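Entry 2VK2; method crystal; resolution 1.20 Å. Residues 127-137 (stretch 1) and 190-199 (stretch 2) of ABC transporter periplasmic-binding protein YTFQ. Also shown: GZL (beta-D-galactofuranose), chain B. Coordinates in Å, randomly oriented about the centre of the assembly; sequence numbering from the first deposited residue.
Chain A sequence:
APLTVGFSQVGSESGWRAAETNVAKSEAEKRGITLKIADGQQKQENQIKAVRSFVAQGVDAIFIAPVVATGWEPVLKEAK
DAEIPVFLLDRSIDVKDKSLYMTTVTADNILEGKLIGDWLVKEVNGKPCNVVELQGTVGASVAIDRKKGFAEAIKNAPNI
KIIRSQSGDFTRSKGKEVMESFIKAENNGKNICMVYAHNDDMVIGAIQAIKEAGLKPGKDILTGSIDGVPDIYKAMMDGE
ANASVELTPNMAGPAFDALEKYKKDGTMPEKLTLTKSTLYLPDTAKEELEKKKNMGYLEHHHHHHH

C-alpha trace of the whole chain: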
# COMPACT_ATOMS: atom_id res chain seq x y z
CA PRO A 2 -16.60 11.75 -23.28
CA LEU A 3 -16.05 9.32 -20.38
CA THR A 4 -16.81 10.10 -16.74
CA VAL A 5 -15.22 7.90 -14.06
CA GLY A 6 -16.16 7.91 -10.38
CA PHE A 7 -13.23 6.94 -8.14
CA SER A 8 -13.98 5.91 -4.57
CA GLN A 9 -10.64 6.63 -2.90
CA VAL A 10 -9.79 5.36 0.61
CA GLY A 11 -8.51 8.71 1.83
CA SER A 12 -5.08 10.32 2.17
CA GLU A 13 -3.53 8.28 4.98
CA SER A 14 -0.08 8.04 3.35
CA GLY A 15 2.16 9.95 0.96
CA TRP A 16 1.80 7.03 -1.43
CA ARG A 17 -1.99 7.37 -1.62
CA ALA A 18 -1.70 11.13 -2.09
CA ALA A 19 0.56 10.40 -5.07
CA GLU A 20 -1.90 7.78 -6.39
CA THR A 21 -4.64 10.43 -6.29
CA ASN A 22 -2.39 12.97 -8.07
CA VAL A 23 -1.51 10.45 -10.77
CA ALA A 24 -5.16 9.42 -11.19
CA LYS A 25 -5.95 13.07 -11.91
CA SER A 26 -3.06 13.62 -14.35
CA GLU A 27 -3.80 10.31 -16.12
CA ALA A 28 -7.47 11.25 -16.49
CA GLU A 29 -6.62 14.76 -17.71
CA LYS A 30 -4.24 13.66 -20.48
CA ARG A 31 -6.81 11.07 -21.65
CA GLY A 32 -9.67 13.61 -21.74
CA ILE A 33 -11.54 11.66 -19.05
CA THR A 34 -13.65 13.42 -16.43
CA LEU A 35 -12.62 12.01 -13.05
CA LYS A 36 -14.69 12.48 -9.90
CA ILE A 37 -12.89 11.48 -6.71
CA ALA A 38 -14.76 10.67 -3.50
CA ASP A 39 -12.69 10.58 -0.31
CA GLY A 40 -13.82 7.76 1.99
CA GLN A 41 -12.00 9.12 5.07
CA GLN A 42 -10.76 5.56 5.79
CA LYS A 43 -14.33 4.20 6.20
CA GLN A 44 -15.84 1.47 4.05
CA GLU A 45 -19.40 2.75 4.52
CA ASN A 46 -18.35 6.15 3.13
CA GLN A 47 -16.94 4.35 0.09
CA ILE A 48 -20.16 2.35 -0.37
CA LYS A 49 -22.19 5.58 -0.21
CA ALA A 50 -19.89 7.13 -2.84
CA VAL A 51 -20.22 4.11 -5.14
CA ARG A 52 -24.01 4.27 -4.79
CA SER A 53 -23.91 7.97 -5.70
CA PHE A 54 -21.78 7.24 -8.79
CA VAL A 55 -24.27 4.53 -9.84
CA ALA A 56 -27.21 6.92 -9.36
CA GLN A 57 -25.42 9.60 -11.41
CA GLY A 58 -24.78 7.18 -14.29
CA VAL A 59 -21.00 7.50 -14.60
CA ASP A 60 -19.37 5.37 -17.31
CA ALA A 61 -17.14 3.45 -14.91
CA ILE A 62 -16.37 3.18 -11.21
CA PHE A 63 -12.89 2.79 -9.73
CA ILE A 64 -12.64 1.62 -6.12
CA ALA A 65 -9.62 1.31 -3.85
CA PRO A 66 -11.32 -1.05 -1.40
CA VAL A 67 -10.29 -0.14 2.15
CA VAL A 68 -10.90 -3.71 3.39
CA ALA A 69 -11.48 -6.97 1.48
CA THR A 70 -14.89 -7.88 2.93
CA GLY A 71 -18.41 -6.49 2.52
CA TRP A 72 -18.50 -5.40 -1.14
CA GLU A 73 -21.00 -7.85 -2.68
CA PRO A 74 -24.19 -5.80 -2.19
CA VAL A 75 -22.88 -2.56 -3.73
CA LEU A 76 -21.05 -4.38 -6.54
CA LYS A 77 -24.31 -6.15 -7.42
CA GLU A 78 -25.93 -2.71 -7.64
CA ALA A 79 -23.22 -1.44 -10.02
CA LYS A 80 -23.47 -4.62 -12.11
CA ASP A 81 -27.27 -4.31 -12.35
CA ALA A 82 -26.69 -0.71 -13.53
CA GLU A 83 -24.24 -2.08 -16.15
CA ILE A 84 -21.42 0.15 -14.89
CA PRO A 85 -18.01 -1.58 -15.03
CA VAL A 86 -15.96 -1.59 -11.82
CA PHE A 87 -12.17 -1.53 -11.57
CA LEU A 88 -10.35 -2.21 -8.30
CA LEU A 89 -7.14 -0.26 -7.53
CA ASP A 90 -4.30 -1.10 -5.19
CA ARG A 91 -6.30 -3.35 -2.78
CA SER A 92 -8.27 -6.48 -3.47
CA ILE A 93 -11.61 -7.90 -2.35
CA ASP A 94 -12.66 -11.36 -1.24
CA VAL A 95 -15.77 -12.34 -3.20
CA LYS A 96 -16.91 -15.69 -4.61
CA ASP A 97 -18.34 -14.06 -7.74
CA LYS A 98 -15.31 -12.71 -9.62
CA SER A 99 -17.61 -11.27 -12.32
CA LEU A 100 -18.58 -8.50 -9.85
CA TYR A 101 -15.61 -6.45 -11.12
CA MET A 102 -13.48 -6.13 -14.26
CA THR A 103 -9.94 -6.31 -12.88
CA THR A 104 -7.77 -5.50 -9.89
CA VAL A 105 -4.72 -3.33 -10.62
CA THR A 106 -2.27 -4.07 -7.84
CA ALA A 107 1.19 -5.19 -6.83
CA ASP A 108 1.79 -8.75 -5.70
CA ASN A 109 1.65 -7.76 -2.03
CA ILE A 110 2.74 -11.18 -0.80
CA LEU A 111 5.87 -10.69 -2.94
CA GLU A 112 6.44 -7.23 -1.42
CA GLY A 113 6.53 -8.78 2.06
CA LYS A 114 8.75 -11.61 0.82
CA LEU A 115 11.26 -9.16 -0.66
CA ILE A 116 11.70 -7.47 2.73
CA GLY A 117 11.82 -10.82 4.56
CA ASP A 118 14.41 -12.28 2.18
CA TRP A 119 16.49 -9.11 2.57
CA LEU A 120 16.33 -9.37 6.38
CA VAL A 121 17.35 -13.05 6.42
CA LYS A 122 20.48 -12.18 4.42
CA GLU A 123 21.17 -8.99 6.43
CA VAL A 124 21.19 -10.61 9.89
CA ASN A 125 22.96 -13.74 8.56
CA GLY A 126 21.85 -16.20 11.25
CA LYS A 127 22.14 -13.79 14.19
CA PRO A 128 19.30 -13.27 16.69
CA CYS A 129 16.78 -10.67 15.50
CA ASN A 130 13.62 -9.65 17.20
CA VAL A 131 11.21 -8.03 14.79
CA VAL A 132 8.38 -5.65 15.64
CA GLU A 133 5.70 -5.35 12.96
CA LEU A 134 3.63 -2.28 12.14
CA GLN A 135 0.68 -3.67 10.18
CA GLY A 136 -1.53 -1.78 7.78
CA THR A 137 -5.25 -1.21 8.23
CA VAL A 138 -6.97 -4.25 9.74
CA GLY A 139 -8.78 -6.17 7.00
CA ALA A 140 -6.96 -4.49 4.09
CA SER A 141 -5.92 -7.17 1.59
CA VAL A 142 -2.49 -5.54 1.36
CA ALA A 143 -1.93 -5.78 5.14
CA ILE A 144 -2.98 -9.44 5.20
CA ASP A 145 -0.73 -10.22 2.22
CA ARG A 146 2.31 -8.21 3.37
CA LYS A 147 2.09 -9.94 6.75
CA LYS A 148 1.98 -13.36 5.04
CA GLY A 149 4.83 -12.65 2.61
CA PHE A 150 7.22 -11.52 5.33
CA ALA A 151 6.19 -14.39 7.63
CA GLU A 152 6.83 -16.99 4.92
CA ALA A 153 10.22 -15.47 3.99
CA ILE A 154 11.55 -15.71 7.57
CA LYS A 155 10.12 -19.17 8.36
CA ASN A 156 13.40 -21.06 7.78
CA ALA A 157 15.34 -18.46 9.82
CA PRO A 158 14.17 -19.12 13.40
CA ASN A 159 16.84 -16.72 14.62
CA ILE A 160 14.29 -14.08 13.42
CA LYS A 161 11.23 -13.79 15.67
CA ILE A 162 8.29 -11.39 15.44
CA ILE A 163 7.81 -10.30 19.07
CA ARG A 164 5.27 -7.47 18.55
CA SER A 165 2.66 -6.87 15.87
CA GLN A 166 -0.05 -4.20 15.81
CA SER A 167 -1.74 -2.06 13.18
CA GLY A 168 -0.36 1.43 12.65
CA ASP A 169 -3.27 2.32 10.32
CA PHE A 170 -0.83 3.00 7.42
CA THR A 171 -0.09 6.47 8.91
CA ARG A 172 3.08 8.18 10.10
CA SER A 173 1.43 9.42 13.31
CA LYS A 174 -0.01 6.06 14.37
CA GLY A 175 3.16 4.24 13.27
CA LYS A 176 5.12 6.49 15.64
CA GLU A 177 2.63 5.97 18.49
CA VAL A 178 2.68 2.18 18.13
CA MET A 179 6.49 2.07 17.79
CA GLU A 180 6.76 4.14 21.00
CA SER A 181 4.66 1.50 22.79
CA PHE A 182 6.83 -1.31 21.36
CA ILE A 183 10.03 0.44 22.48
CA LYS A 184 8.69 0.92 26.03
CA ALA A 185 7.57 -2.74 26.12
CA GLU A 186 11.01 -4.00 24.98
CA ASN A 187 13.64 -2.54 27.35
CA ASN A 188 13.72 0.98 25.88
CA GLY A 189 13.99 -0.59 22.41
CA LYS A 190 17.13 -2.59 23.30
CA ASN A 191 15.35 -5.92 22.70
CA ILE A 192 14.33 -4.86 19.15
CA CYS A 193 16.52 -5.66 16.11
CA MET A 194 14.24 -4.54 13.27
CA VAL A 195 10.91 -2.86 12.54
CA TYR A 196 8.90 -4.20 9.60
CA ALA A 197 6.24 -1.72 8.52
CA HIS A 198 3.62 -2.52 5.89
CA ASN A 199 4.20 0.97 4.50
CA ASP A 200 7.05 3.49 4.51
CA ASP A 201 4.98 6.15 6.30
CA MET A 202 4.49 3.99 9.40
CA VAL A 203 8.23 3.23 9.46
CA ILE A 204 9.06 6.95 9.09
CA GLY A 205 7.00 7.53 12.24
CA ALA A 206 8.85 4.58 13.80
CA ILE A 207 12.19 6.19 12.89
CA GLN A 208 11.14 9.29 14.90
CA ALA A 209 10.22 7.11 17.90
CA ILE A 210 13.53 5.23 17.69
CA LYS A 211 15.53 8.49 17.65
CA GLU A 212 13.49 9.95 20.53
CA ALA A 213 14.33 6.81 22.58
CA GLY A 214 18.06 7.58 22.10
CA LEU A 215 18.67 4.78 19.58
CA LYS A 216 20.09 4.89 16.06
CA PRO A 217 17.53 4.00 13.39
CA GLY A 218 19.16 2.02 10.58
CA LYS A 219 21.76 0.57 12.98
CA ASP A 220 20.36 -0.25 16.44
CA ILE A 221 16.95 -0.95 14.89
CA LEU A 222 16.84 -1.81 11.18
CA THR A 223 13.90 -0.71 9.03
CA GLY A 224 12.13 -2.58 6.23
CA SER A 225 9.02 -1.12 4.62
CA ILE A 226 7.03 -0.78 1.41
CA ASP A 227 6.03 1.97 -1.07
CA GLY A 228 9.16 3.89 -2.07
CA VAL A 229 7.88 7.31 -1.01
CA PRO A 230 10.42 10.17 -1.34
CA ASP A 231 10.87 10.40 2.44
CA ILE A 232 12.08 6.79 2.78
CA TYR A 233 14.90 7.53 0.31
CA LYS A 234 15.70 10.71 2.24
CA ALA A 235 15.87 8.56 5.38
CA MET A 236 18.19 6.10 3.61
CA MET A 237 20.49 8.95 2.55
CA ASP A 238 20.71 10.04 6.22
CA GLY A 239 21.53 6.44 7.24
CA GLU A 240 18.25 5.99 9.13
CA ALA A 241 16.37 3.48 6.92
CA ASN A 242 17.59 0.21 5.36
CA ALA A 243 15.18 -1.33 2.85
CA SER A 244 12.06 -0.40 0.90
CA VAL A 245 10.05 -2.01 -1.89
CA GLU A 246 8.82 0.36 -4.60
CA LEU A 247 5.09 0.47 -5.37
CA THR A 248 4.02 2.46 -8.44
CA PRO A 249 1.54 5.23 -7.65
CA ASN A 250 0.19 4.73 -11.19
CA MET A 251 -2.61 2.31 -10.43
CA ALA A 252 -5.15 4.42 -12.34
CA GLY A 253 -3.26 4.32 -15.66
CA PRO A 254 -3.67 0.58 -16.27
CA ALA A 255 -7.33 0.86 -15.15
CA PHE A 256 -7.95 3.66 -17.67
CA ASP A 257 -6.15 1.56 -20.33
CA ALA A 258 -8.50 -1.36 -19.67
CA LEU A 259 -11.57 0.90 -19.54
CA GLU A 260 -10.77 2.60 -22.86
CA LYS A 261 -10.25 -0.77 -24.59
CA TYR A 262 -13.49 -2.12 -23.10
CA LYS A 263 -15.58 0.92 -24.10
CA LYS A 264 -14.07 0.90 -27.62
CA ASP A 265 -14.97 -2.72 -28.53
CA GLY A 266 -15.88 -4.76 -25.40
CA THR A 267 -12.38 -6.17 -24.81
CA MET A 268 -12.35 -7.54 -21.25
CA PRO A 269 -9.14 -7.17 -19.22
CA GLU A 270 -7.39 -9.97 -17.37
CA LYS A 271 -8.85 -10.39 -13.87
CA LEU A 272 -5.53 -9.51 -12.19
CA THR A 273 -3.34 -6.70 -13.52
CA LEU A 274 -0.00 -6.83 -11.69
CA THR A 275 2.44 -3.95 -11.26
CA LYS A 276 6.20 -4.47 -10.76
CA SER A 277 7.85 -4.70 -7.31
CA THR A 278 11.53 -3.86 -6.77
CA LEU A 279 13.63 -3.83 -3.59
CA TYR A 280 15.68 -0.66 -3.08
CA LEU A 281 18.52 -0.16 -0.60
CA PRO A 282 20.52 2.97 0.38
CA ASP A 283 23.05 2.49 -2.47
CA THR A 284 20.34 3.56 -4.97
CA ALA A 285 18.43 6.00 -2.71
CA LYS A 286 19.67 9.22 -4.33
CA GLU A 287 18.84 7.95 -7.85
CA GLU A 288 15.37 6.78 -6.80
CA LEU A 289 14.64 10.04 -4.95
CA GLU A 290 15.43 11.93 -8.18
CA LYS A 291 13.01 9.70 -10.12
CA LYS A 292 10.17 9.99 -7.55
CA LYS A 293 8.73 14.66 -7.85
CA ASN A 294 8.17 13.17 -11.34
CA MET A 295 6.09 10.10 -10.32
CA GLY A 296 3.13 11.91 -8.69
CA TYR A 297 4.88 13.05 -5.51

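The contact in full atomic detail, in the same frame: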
# COMPACT_ATOMS: atom_id res chain seq x y z
N LYS A 127 22.08 -14.38 12.86
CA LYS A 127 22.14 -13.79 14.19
C LYS A 127 20.75 -13.53 14.76
O LYS A 127 19.80 -13.35 14.00
CB LYS A 127 22.94 -12.49 14.16
CG LYS A 127 24.40 -12.70 13.76
CD LYS A 127 25.21 -11.41 13.80
CE LYS A 127 24.87 -10.51 12.63
NZ LYS A 127 25.70 -9.27 12.63
N PRO A 128 20.62 -13.51 16.10
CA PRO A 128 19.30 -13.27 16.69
C PRO A 128 18.73 -11.92 16.27
O PRO A 128 19.47 -10.92 16.24
CB PRO A 128 19.56 -13.30 18.20
CG PRO A 128 20.86 -13.99 18.36
CD PRO A 128 21.65 -13.68 17.14
N CYS A 129 17.43 -11.90 15.95
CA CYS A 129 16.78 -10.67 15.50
C CYS A 129 15.33 -10.67 15.86
O CYS A 129 14.56 -11.35 15.26
CB CYS A 129 16.95 -10.51 14.00
SG CYS A 129 16.24 -8.96 13.35
N ASN A 130 15.01 -9.91 16.84
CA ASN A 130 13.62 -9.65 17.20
C ASN A 130 13.02 -8.56 16.34
O ASN A 130 13.53 -7.45 16.30
CB ASN A 130 13.51 -9.23 18.66
CG ASN A 130 13.78 -10.39 19.63
OD1 ASN A 130 13.70 -11.51 19.31
ND2 ASN A 130 14.11 -10.04 20.82
N VAL A 131 11.92 -8.92 15.68
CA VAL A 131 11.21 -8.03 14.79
C VAL A 131 9.95 -7.50 15.47
O VAL A 131 9.24 -8.25 16.14
CB VAL A 131 10.82 -8.76 13.49
CG1 VAL A 131 9.95 -7.87 12.60
CG2 VAL A 131 12.06 -9.20 12.74
N VAL A 132 9.68 -6.21 15.30
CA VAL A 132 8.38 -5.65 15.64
C VAL A 132 7.71 -5.23 14.33
O VAL A 132 8.36 -4.66 13.44
CB VAL A 132 8.48 -4.48 16.65
CG1 VAL A 132 9.12 -4.96 17.94
CG2 VAL A 132 9.24 -3.29 16.07
N GLU A 133 6.43 -5.56 14.20
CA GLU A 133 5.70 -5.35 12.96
C GLU A 133 4.63 -4.27 13.12
O GLU A 133 3.80 -4.35 14.02
CB GLU A 133 5.05 -6.66 12.51
CG GLU A 133 4.24 -6.56 11.21
CD GLU A 133 3.64 -7.88 10.79
OE1 GLU A 133 3.20 -8.64 11.67
OE2 GLU A 133 3.61 -8.15 9.57
N LEU A 134 4.67 -3.28 12.24
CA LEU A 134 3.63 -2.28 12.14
C LEU A 134 2.76 -2.66 10.95
O LEU A 134 3.15 -2.49 9.80
CB LEU A 134 4.22 -0.88 11.95
CG LEU A 134 5.06 -0.38 13.13
CD1 LEU A 134 5.81 0.89 12.77
CD2 LEU A 134 4.19 -0.16 14.36
N GLN A 135 1.58 -3.22 11.24
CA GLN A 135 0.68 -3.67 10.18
C GLN A 135 -0.11 -2.51 9.60
O GLN A 135 -0.30 -1.49 10.24
CB GLN A 135 -0.32 -4.70 10.71
CG GLN A 135 0.28 -5.94 11.31
CD GLN A 135 -0.78 -6.98 11.63
OE1 GLN A 135 -1.78 -7.11 10.92
NE2 GLN A 135 -0.57 -7.72 12.71
N GLY A 136 -0.59 -2.71 8.38
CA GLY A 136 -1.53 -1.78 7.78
C GLY A 136 -2.91 -1.94 8.38
O GLY A 136 -3.12 -2.71 9.31
N THR A 137 -3.85 -1.19 7.82
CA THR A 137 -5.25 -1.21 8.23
C THR A 137 -5.78 -2.63 8.36
O THR A 137 -5.61 -3.45 7.45
CB THR A 137 -6.09 -0.43 7.21
OG1 THR A 137 -5.63 0.92 7.16
CG2 THR A 137 -7.57 -0.47 7.56
N LYS A 190 15.90 -1.80 23.36
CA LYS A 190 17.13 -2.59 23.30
C LYS A 190 16.91 -4.04 22.88
O LYS A 190 17.82 -4.69 22.36
CB LYS A 190 17.87 -2.55 24.64
CG LYS A 190 18.43 -1.18 25.00
CD LYS A 190 19.22 -1.22 26.30
N ASN A 191 15.70 -4.56 23.10
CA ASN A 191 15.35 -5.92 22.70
C ASN A 191 14.74 -6.00 21.29
O ASN A 191 14.21 -7.04 20.91
CB ASN A 191 14.40 -6.54 23.73
CG ASN A 191 14.30 -8.05 23.61
OD1 ASN A 191 15.31 -8.74 23.43
ND2 ASN A 191 13.09 -8.58 23.73
N ILE A 192 14.84 -4.91 20.53
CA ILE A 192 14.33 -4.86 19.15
C ILE A 192 15.50 -4.77 18.17
O ILE A 192 16.38 -3.92 18.34
CB ILE A 192 13.41 -3.65 18.94
CG1 ILE A 192 12.23 -3.69 19.91
CG2 ILE A 192 12.92 -3.61 17.49
CD1 ILE A 192 11.33 -2.47 19.84
N CYS A 193 15.50 -5.64 17.16
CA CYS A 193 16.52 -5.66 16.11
C CYS A 193 16.05 -4.93 14.85
O CYS A 193 16.84 -4.28 14.17
CB CYS A 193 16.89 -7.12 15.78
SG CYS A 193 17.57 -7.46 14.12
N MET A 194 14.76 -5.04 14.53
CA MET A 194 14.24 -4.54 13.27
C MET A 194 12.75 -4.23 13.38
O MET A 194 12.00 -4.93 14.06
CB MET A 194 14.49 -5.58 12.18
CG MET A 194 14.03 -5.19 10.78
SD MET A 194 12.47 -5.98 10.33
CE MET A 194 12.36 -5.52 8.61
N VAL A 195 12.33 -3.15 12.71
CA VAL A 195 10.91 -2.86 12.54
C VAL A 195 10.53 -3.11 11.08
O VAL A 195 11.18 -2.60 10.16
CB VAL A 195 10.53 -1.42 12.98
CG1 VAL A 195 11.41 -0.36 12.31
CG2 VAL A 195 9.05 -1.15 12.70
N TYR A 196 9.49 -3.92 10.90
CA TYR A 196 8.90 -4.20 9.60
C TYR A 196 7.58 -3.45 9.55
O TYR A 196 6.68 -3.74 10.34
CB TYR A 196 8.66 -5.70 9.43
CG TYR A 196 7.84 -6.06 8.20
CD1 TYR A 196 8.14 -5.53 6.95
CD2 TYR A 196 6.76 -6.95 8.29
CE1 TYR A 196 7.40 -5.85 5.83
CE2 TYR A 196 6.01 -7.28 7.17
CZ TYR A 196 6.34 -6.73 5.94
OH TYR A 196 5.62 -7.04 4.81
N ALA A 197 7.48 -2.48 8.65
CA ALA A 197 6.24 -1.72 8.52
C ALA A 197 5.63 -1.99 7.16
O ALA A 197 6.32 -1.99 6.14
CB ALA A 197 6.51 -0.24 8.70
N HIS A 198 4.32 -2.22 7.14
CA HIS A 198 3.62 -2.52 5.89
C HIS A 198 3.60 -1.34 4.91
O HIS A 198 3.36 -1.54 3.73
CB HIS A 198 2.20 -2.99 6.16
CG HIS A 198 2.14 -4.33 6.82
ND1 HIS A 198 0.95 -4.99 7.04
CD2 HIS A 198 3.12 -5.14 7.30
CE1 HIS A 198 1.20 -6.14 7.64
NE2 HIS A 198 2.50 -6.26 7.80
N ASN A 199 3.86 -0.13 5.39
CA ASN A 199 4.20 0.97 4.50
C ASN A 199 5.33 1.84 5.05
O ASN A 199 5.62 1.81 6.24
CB ASN A 199 2.97 1.80 4.06
CG ASN A 199 2.47 2.78 5.11
OD1 ASN A 199 2.82 2.72 6.28
ND2 ASN A 199 1.60 3.69 4.68
C6 GZL B . -1.02 -0.24 -1.49
C5 GZL B . -1.87 0.16 -0.52
C4 GZL B . -1.44 0.86 0.75
C3 GZL B . -0.07 1.48 0.88
C2 GZL B . -0.16 2.69 1.41
O6 GZL B . -1.46 -0.87 -2.58
O5 GZL B . -3.17 -0.15 -0.63
O4 GZL B . -2.31 1.96 1.03
O3 GZL B . 1.05 0.82 0.58
C1 GZL B . -1.59 3.08 1.57
O2 GZL B . 0.82 3.53 1.75
O1 GZL B . -1.93 3.27 2.94
O HOH W 1 13.89 -11.75 23.15

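Strands 129-135 and 194-197 lie side by side in parallel, their N-to-C directions 20° apart, and backbone hydrogen bonds satisfy alternate residues on each. Val132 uses both its polar backbone atoms: its N donates to Met194 O (2.9 Å, N-H...O angle 163°), and its O accepts from Tyr196 N (2.9 Å, 162°). Leu134 repeats the pattern two residues on, with Leu134 N to Tyr196 O at 2.8 Å (158°) and His198 N to Leu134 O at 2.9 Å (164°). The acceptors also receive CA-H...O contacts; Val195 CA, for example, lies 3.2 Å from Val132 O, with 146° at the hydrogen.

At the start of the pairing, Asn130 O accepts twice, from Cys193 N at 2.8 Å (156°) and from Met194 N at 3.2 Å (147°), the second longer and more bent. The Asn130 side chain extends the ladder: ND2 donates to Asn191 O at 3.0 Å (162°) and to water 1, whose O is 2.9 Å away. That water also accepts a weak bond from Asn191 ND2, at 3.3 Å from its O. A covalent tie lies close by, the disulfide Cys129 SG to Cys193 SG (2.1 Å, chi3 -86°).

At the other end, His198 NE2 donates to Glu133 OE2 at 2.8 Å (159°). The carboxylate oxygen lies near the imidazole plane, as a ring N-H donor requires, while Glu133 OE1 is satisfied elsewhere in the structure. Over one face of the same ring sits Gln135 CA, 3.6 Å from the ring centroid and 17° off its normal, a CH-pi contact.

Apolar packing accompanies these bonds: Val132 CG2 meets Val195 CB at 3.8 Å, and Leu134 CD1 meets Val195 CG2 at 3.8 Å. Beyond the strand, Asn199 ND2 donates to O2 of the galactofuranose at 3.0 Å (174°), almost linearly.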